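Local coordinates for protein beta-galactosidase (Geobacillus stearothermophilus, PDB 4OIF) that probably hydrolyses terminal non-reducing beta-D-galactose residues from beta-D-galactosides as a trimeric, zinc-binding enzyme of glycoside hydrolase family 42, at residues A[160-165]-A[226-231]. Residues are numbered along the deposited sequence; the frame is centred on the assembly and turned at random.
Sequences GGECHC and RFVTDQ. With ZN (zinc ion), chain D.
Gly161 begins the contact with its backbone: its carbonyl O lies 3.7 Å from Val228 CG1, the first of two methyls that this helix residue presents to the loop. Glu162 takes the other. Its CB packs 3.8 Å from Val228 CG2, and the two side chains run across each other at about a right angle. With CG between the backbone N and the carbonyl carbon (chi1 46°), the carboxylate passes the same methyl. OE2 accepts a hydrogen bond from Trp224 NE1, one turn earlier on helix 218-246. Cys163 SG, anti to the backbone N (chi1 -178°), binds the zinc ion at 2.4 Å and accepts a weak, long but nearly straight hydrogen bond from the backbone N of Cys165. The His164 ring is engaged on two sides, by Ser208 OG at ND1 and by a weak, bent bond from NE2 to Glu162 OE2 (2.9 Å). Cys165 adds a second thiolate, SG to zinc 2.4 Å, while occupying the N-cap position of helix 166-179. Cys168 from the first turn of that helix and Cys123 from an earlier loop of the TIM-barrel domain complete a single tetracysteine zinc site, of the kind that is usually structural.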
loop_
_atom_site.group_PDB
_atom_site.type_symbol
_atom_site.label_atom_id
_atom_site.label_comp_id
_atom_site.label_asym_id
_atom_site.label_seq_id
_atom_site.Cartn_x
_atom_site.Cartn_y
_atom_site.Cartn_z
ATOM N N GLY A 160 -2.397 24.903 5.555
ATOM C CA GLY A 160 -1.828 23.785 4.837
ATOM C C GLY A 160 -2.729 23.251 3.751
ATOM O O GLY A 160 -3.956 23.399 3.806
ATOM N N GLY A 161 -2.112 22.624 2.753
ATOM C CA GLY A 161 -2.846 22.070 1.634
ATOM C C GLY A 161 -2.810 22.979 0.420
ATOM O O GLY A 161 -2.351 24.127 0.484
ATOM N N GLU A 162 -3.309 22.473 -0.697
ATOM C CA GLU A 162 -3.296 23.256 -1.919
ATOM C C GLU A 162 -4.597 23.095 -2.681
ATOM O O GLU A 162 -5.427 22.242 -2.357
ATOM C CB GLU A 162 -2.102 22.854 -2.784
ATOM C CG GLU A 162 -1.910 21.351 -2.921
ATOM C CD GLU A 162 -0.543 20.994 -3.487
ATOM O OE1 GLU A 162 0.473 21.217 -2.788
ATOM O OE2 GLU A 162 -0.486 20.492 -4.632
ATOM N N CYS A 163 -4.787 23.946 -3.677
ATOM C CA CYS A 163 -5.952 23.856 -4.537
ATOM C C CYS A 163 -5.522 24.039 -5.989
ATOM O O CYS A 163 -4.621 24.825 -6.281
ATOM C CB CYS A 163 -7.013 24.889 -4.143
ATOM S SG CYS A 163 -8.515 24.773 -5.139
ATOM N N HIS A 164 -6.175 23.298 -6.884
ATOM C CA HIS A 164 -5.797 23.233 -8.287
ATOM C C HIS A 164 -6.930 23.651 -9.212
ATOM O O HIS A 164 -6.891 23.363 -10.403
ATOM C CB HIS A 164 -5.364 21.817 -8.656
ATOM C CG HIS A 164 -4.188 21.319 -7.883
ATOM N ND1 HIS A 164 -2.913 21.293 -8.406
ATOM C CD2 HIS A 164 -4.096 20.805 -6.634
ATOM C CE1 HIS A 164 -2.083 20.799 -7.507
ATOM N NE2 HIS A 164 -2.777 20.489 -6.425
ATOM N N CYS A 165 -7.944 24.310 -8.663
ATOM C CA CYS A 165 -9.068 24.770 -9.466
ATOM C C CYS A 165 -8.608 25.797 -10.496
ATOM O O CYS A 165 -7.448 26.228 -10.476
ATOM C CB CYS A 165 -10.161 25.360 -8.571
ATOM S SG CYS A 165 -9.822 26.985 -7.917
ATOM N N ARG A 226 6.311 26.684 -4.108
ATOM C CA ARG A 226 6.559 28.083 -3.770
ATOM C C ARG A 226 5.278 28.905 -3.897
ATOM O O ARG A 226 4.973 29.725 -3.045
ATOM C CB ARG A 226 7.647 28.683 -4.656
ATOM C CG ARG A 226 9.051 28.165 -4.403
ATOM C CD ARG A 226 9.991 28.577 -5.530
ATOM N NE ARG A 226 11.391 28.350 -5.194
ATOM C CZ ARG A 226 12.307 27.896 -6.047
ATOM N NH1 ARG A 226 11.975 27.605 -7.302
ATOM N NH2 ARG A 226 13.561 27.724 -5.644
ATOM N N PHE A 227 4.524 28.673 -4.960
ATOM C CA PHE A 227 3.287 29.403 -5.160
ATOM C C PHE A 227 2.277 29.047 -4.094
ATOM O O PHE A 227 1.506 29.883 -3.685
ATOM C CB PHE A 227 2.679 29.130 -6.532
ATOM C CG PHE A 227 1.230 29.533 -6.630
ATOM C CD1 PHE A 227 0.881 30.854 -6.826
ATOM C CD2 PHE A 227 0.225 28.597 -6.499
ATOM C CE1 PHE A 227 -0.451 31.231 -6.904
ATOM C CE2 PHE A 227 -1.099 28.968 -6.572
ATOM C CZ PHE A 227 -1.440 30.285 -6.781
ATOM N N VAL A 228 2.267 27.800 -3.661
ATOM C CA VAL A 228 1.344 27.375 -2.624
ATOM C C VAL A 228 1.647 28.156 -1.346
ATOM O O VAL A 228 0.724 28.697 -0.684
ATOM C CB VAL A 228 1.437 25.851 -2.383
ATOM C CG1 VAL A 228 0.730 25.466 -1.081
ATOM C CG2 VAL A 228 0.863 25.095 -3.589
ATOM N N THR A 229 2.936 28.244 -1.017
ATOM C CA THR A 229 3.337 29.068 0.119
ATOM C C THR A 229 2.904 30.538 -0.035
ATOM O O THR A 229 2.234 31.096 0.847
ATOM C CB THR A 229 4.857 29.014 0.343
ATOM O OG1 THR A 229 5.193 27.751 0.924
ATOM C CG2 THR A 229 5.305 30.129 1.292
ATOM N N ASP A 230 3.260 31.146 -1.162
ATOM C CA ASP A 230 2.929 32.544 -1.406
ATOM C C ASP A 230 1.429 32.817 -1.359
ATOM O O ASP A 230 0.997 33.796 -0.780
ATOM C CB ASP A 230 3.487 33.003 -2.750
ATOM C CG ASP A 230 4.961 33.360 -2.677
ATOM O OD1 ASP A 230 5.501 33.421 -1.553
ATOM O OD2 ASP A 230 5.579 33.584 -3.742
ATOM N N GLN A 231 0.635 31.950 -1.961
ATOM C CA GLN A 231 -0.785 32.166 -2.021
ATOM C C GLN A 231 -1.423 31.967 -0.645
ATOM O O GLN A 231 -2.381 32.684 -0.278
ATOM C CB GLN A 231 -1.412 31.243 -3.080
ATOM C CG GLN A 231 -2.862 31.581 -3.416
ATOM C CD GLN A 231 -3.067 32.861 -4.182
ATOM O OE1 GLN A 231 -2.395 33.863 -3.953
ATOM N NE2 GLN A 231 -4.027 32.839 -5.103
HETATM ZN ZN ZN D . -8.544 27.070 -5.913
#